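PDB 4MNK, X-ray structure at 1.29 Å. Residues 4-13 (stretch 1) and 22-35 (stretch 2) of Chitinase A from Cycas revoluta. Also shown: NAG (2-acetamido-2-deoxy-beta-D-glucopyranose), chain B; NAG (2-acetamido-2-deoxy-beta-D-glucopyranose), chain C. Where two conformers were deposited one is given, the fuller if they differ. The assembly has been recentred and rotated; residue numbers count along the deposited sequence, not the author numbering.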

# COMPACT_ATOMS: atom_id res chain seq x y z
N ALA A 4 -17.07 4.54 2.72
CA ALA A 4 -16.12 4.94 1.64
C ALA A 4 -14.74 5.27 2.20
O ALA A 4 -14.50 6.38 2.68
CB ALA A 4 -16.68 6.12 0.86
N LEU A 5 -13.84 4.29 2.14
CA LEU A 5 -12.50 4.43 2.70
C LEU A 5 -11.58 5.12 1.71
O LEU A 5 -11.41 4.67 0.58
CB LEU A 5 -11.95 3.05 3.10
CG LEU A 5 -12.78 2.28 4.14
CD1 LEU A 5 -12.45 0.80 4.11
CD2 LEU A 5 -12.59 2.84 5.54
N LYS A 6 -11.00 6.24 2.14
CA LYS A 6 -10.05 7.00 1.34
C LYS A 6 -8.74 7.02 2.11
O LYS A 6 -8.57 7.78 3.07
CB LYS A 6 -10.57 8.42 1.09
CG LYS A 6 -11.93 8.47 0.40
CD LYS A 6 -12.43 9.90 0.25
CE LYS A 6 -13.72 9.94 -0.56
NZ LYS A 6 -14.32 11.31 -0.58
N VAL A 7 -7.82 6.15 1.71
CA VAL A 7 -6.67 5.81 2.53
C VAL A 7 -5.37 6.33 1.93
O VAL A 7 -5.16 6.27 0.71
CB VAL A 7 -6.60 4.28 2.76
CG1 VAL A 7 -5.41 3.90 3.61
CG2 VAL A 7 -7.88 3.77 3.41
N GLY A 8 -4.49 6.86 2.78
CA GLY A 8 -3.17 7.32 2.34
C GLY A 8 -2.07 6.85 3.27
O GLY A 8 -2.25 6.85 4.49
N PHE A 9 -0.94 6.46 2.68
CA PHE A 9 0.23 6.06 3.45
C PHE A 9 1.28 7.16 3.45
O PHE A 9 1.67 7.65 2.38
CB PHE A 9 0.86 4.80 2.84
CG PHE A 9 0.13 3.54 3.18
CD1 PHE A 9 -1.01 3.17 2.47
CD2 PHE A 9 0.58 2.70 4.19
CE1 PHE A 9 -1.69 1.99 2.77
CE2 PHE A 9 -0.09 1.53 4.50
CZ PHE A 9 -1.23 1.17 3.79
N TRP A 10 1.74 7.54 4.64
CA TRP A 10 2.84 8.49 4.79
C TRP A 10 4.06 7.77 5.33
O TRP A 10 4.02 7.23 6.43
CB TRP A 10 2.46 9.64 5.73
CG TRP A 10 3.59 10.63 5.88
CD1 TRP A 10 3.95 11.60 5.00
CD2 TRP A 10 4.53 10.70 6.97
NE1 TRP A 10 5.05 12.29 5.47
CE2 TRP A 10 5.42 11.76 6.67
CE3 TRP A 10 4.70 9.99 8.16
CZ2 TRP A 10 6.47 12.12 7.53
CZ3 TRP A 10 5.75 10.35 9.01
CH2 TRP A 10 6.61 11.40 8.69
N PRO A 11 5.17 7.77 4.55
CA PRO A 11 6.37 7.09 5.02
C PRO A 11 7.28 8.03 5.80
O PRO A 11 7.59 9.14 5.34
CB PRO A 11 7.02 6.64 3.72
CG PRO A 11 6.63 7.68 2.72
CD PRO A 11 5.35 8.33 3.20
N ALA A 12 7.71 7.58 6.98
CA ALA A 12 8.53 8.39 7.87
C ALA A 12 9.85 8.88 7.26
O ALA A 12 10.36 9.92 7.67
CB ALA A 12 8.78 7.65 9.18
N TYR A 13 10.37 8.16 6.27
CA TYR A 13 11.63 8.54 5.61
C TYR A 13 11.55 9.92 4.97
O TYR A 13 12.57 10.57 4.75
CB TYR A 13 12.07 7.49 4.57
CG TYR A 13 11.32 7.53 3.24
CD1 TYR A 13 11.51 8.57 2.33
CD2 TYR A 13 10.44 6.51 2.88
CE1 TYR A 13 10.83 8.62 1.12
CE2 TYR A 13 9.76 6.54 1.66
CZ TYR A 13 9.96 7.60 0.79
OH TYR A 13 9.29 7.65 -0.41
C1 NAG B . 12.91 3.95 1.36
C2 NAG B . 14.17 3.61 2.17
C3 NAG B . 14.90 4.87 2.63
C4 NAG B . 15.05 5.90 1.51
C5 NAG B . 13.72 6.10 0.77
C6 NAG B . 13.85 7.05 -0.42
C7 NAG B . 13.96 1.47 3.34
C8 NAG B . 13.57 0.79 4.62
N2 NAG B . 13.83 2.79 3.32
O3 NAG B . 16.18 4.51 3.10
O4 NAG B . 15.49 7.12 2.06
O5 NAG B . 13.22 4.86 0.32
O6 NAG B . 14.55 6.43 -1.48
O7 NAG B . 14.36 0.80 2.39
C1 NAG C . 8.83 1.43 -0.78
C2 NAG C . 9.38 2.69 -1.43
C3 NAG C . 10.81 2.95 -0.98
C4 NAG C . 10.97 2.86 0.54
C5 NAG C . 10.21 1.68 1.15
C6 NAG C . 10.11 1.79 2.67
C7 NAG C . 8.43 3.31 -3.60
C8 NAG C . 8.49 3.11 -5.08
N2 NAG C . 9.31 2.61 -2.88
O3 NAG C . 11.21 4.22 -1.44
O4 NAG C . 12.35 2.73 0.85
O5 NAG C . 8.89 1.56 0.62
O6 NAG C . 9.29 2.88 3.03
O7 NAG C . 7.61 4.08 -3.11
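Stretch 2, residues 22-35: KINSRLFTHLYYAF

Parallel β-strands pair through a staggered ladder: a residue on one strand donates its N-H to one residue of its neighbour and accepts at its C=O from the residue two further along. Chitinase A from Cycas revoluta gives a clear example. In stretch 1 the even-numbered residues carry the ladder: G8 N donates to H30 O (3.0 Å) and Y32 N to G8 O (2.8 Å); W10 N then donates to Y32 O (2.8 Å) and A34 N to W10 O (2.9 Å). A12 N closes the series on A34 O at 2.8 Å, and a water joins the same A34 O (3.0 Å) to Y13 N (3.1 Å).

The entrance to the ladder is less regular. K6 O accepts from both T29 N (2.8 Å) and H30 N (3.2 Å), while K6 N donates to the side-chain oxygen T29 OG1 (2.9 Å). T29 OG1 is also hydrogen-bonded to H30 ND1 at 2.8 Å. Before this point stretch 2 passes through a 3-10 segment, 25-27, and a short loop.

Strand 30-35 runs alongside strand 5-11 in the same direction, the axes 4.7 Å apart at closest approach and crossing at -24°. In register, V7 lies beside H30, F9 beside Y32 and P11 beside A34, with side chains on one face of the sheet. There V7 CG1 meets Y32 CE1 at 3.3 Å, and Y32 CB sits over the F9 ring, 4.0 Å from its centroid; the two aromatic planes incline at 36°. The other face holds W10 and Y33, whose rings approach at W10 CZ3 to Y33 CE1 (3.6 Å), while I23 CD1 lies 3.8 Å from W10 CD1. G8 leaves room on this face for F28: an ideal CB on G8 would fall 2.7 Å from F28 CE1, a clash.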

# COMPACT_ATOMS: atom_id res chain seq x y z
N LYS A 22 2.15 18.63 5.69
CA LYS A 22 1.94 18.87 4.26
C LYS A 22 0.85 17.99 3.64
O LYS A 22 0.40 18.26 2.53
CB LYS A 22 3.25 18.70 3.48
CG LYS A 22 4.23 19.84 3.67
CD LYS A 22 5.37 19.75 2.66
CE LYS A 22 6.21 21.01 2.67
NZ LYS A 22 5.50 22.17 2.07
N ILE A 23 0.43 16.95 4.36
CA ILE A 23 -0.62 16.05 3.87
C ILE A 23 -1.95 16.79 3.83
O ILE A 23 -2.35 17.41 4.81
CB ILE A 23 -0.78 14.80 4.78
CG1 ILE A 23 0.54 14.02 4.88
CG2 ILE A 23 -1.92 13.91 4.26
CD1 ILE A 23 0.56 12.98 5.99
N ASN A 24 -2.63 16.74 2.69
CA ASN A 24 -3.98 17.29 2.62
C ASN A 24 -4.97 16.28 3.19
O ASN A 24 -5.59 15.51 2.44
CB ASN A 24 -4.36 17.72 1.21
CG ASN A 24 -5.67 18.49 1.17
OD1 ASN A 24 -6.42 18.51 2.16
ND2 ASN A 24 -5.97 19.12 0.05
N SER A 25 -5.13 16.28 4.51
CA SER A 25 -5.96 15.27 5.16
C SER A 25 -7.46 15.42 4.91
O SER A 25 -8.24 14.55 5.29
CB SER A 25 -5.65 15.20 6.66
OG SER A 25 -5.70 16.50 7.23
N ARG A 26 -7.86 16.52 4.26
CA ARG A 26 -9.25 16.70 3.82
C ARG A 26 -9.66 15.65 2.79
O ARG A 26 -10.84 15.38 2.61
CB ARG A 26 -9.45 18.09 3.23
CG ARG A 26 -9.33 19.24 4.22
CD ARG A 26 -9.38 20.59 3.52
NE ARG A 26 -8.18 20.87 2.74
CZ ARG A 26 -7.09 21.47 3.21
NH1 ARG A 26 -7.03 21.88 4.47
NH2 ARG A 26 -6.05 21.67 2.41
N LEU A 27 -8.67 15.08 2.11
CA LEU A 27 -8.90 14.16 1.00
C LEU A 27 -8.89 12.69 1.43
O LEU A 27 -8.98 11.79 0.59
CB LEU A 27 -7.86 14.41 -0.10
CG LEU A 27 -7.79 15.86 -0.61
CD1 LEU A 27 -6.67 16.03 -1.62
CD2 LEU A 27 -9.12 16.32 -1.20
N PHE A 28 -8.81 12.46 2.74
CA PHE A 28 -8.67 11.11 3.28
C PHE A 28 -9.62 10.86 4.45
O PHE A 28 -10.05 11.80 5.12
CB PHE A 28 -7.23 10.87 3.74
CG PHE A 28 -6.23 10.97 2.63
CD1 PHE A 28 -5.98 9.89 1.81
CD2 PHE A 28 -5.54 12.17 2.40
CE1 PHE A 28 -5.06 9.98 0.77
CE2 PHE A 28 -4.62 12.27 1.37
CZ PHE A 28 -4.38 11.17 0.55
N THR A 29 -9.94 9.59 4.66
CA THR A 29 -10.64 9.15 5.87
C THR A 29 -9.66 8.50 6.84
O THR A 29 -9.87 8.53 8.05
CB THR A 29 -11.76 8.14 5.54
OG1 THR A 29 -11.20 6.99 4.90
CG2 THR A 29 -12.81 8.77 4.62
N HIS A 30 -8.58 7.91 6.31
CA HIS A 30 -7.59 7.20 7.12
C HIS A 30 -6.19 7.46 6.59
O HIS A 30 -5.95 7.39 5.38
CB HIS A 30 -7.87 5.70 7.15
CG HIS A 30 -9.19 5.35 7.77
ND1 HIS A 30 -10.38 5.49 7.10
CD2 HIS A 30 -9.50 4.89 9.00
CE1 HIS A 30 -11.37 5.12 7.89
NE2 HIS A 30 -10.86 4.75 9.05
N LEU A 31 -5.27 7.77 7.50
CA LEU A 31 -3.87 8.00 7.14
C LEU A 31 -2.97 7.08 7.95
O LEU A 31 -3.12 6.96 9.17
CB LEU A 31 -3.49 9.46 7.35
CG LEU A 31 -4.08 10.44 6.34
CD1 LEU A 31 -3.98 11.87 6.86
CD2 LEU A 31 -3.40 10.30 4.98
N TYR A 32 -2.05 6.42 7.25
CA TYR A 32 -1.15 5.46 7.87
C TYR A 32 0.24 6.04 8.04
O TYR A 32 0.75 6.73 7.14
CB TYR A 32 -1.03 4.21 7.00
CG TYR A 32 -2.21 3.25 6.97
CD1 TYR A 32 -3.50 3.68 6.65
CD2 TYR A 32 -2.00 1.90 7.19
CE1 TYR A 32 -4.56 2.77 6.60
CE2 TYR A 32 -3.04 0.99 7.13
CZ TYR A 32 -4.32 1.43 6.84
OH TYR A 32 -5.34 0.51 6.78
N TYR A 33 0.84 5.75 9.18
CA TYR A 33 2.25 6.01 9.44
C TYR A 33 3.03 4.74 9.09
O TYR A 33 2.75 3.67 9.64
CB TYR A 33 2.44 6.35 10.92
CG TYR A 33 3.84 6.73 11.34
CD1 TYR A 33 4.16 8.05 11.63
CD2 TYR A 33 4.84 5.77 11.49
CE1 TYR A 33 5.43 8.42 12.03
CE2 TYR A 33 6.13 6.12 11.89
CZ TYR A 33 6.41 7.45 12.16
OH TYR A 33 7.68 7.83 12.56
N ALA A 34 3.99 4.86 8.18
CA ALA A 34 4.80 3.72 7.72
C ALA A 34 6.28 4.00 7.99
O ALA A 34 6.81 4.98 7.46
CB ALA A 34 4.56 3.48 6.23
N PHE A 35 6.99 3.19 8.79
CA PHE A 35 6.53 1.96 9.42
C PHE A 35 7.11 1.87 10.83
O PHE A 35 8.22 2.36 11.10
CB PHE A 35 7.04 0.73 8.67
CG PHE A 35 6.52 0.59 7.27
CD1 PHE A 35 5.28 -0.01 7.04
CD2 PHE A 35 7.28 1.00 6.18
CE1 PHE A 35 4.80 -0.16 5.74
CE2 PHE A 35 6.81 0.85 4.88
CZ PHE A 35 5.57 0.27 4.66
O HOH W 1 9.43 5.22 6.01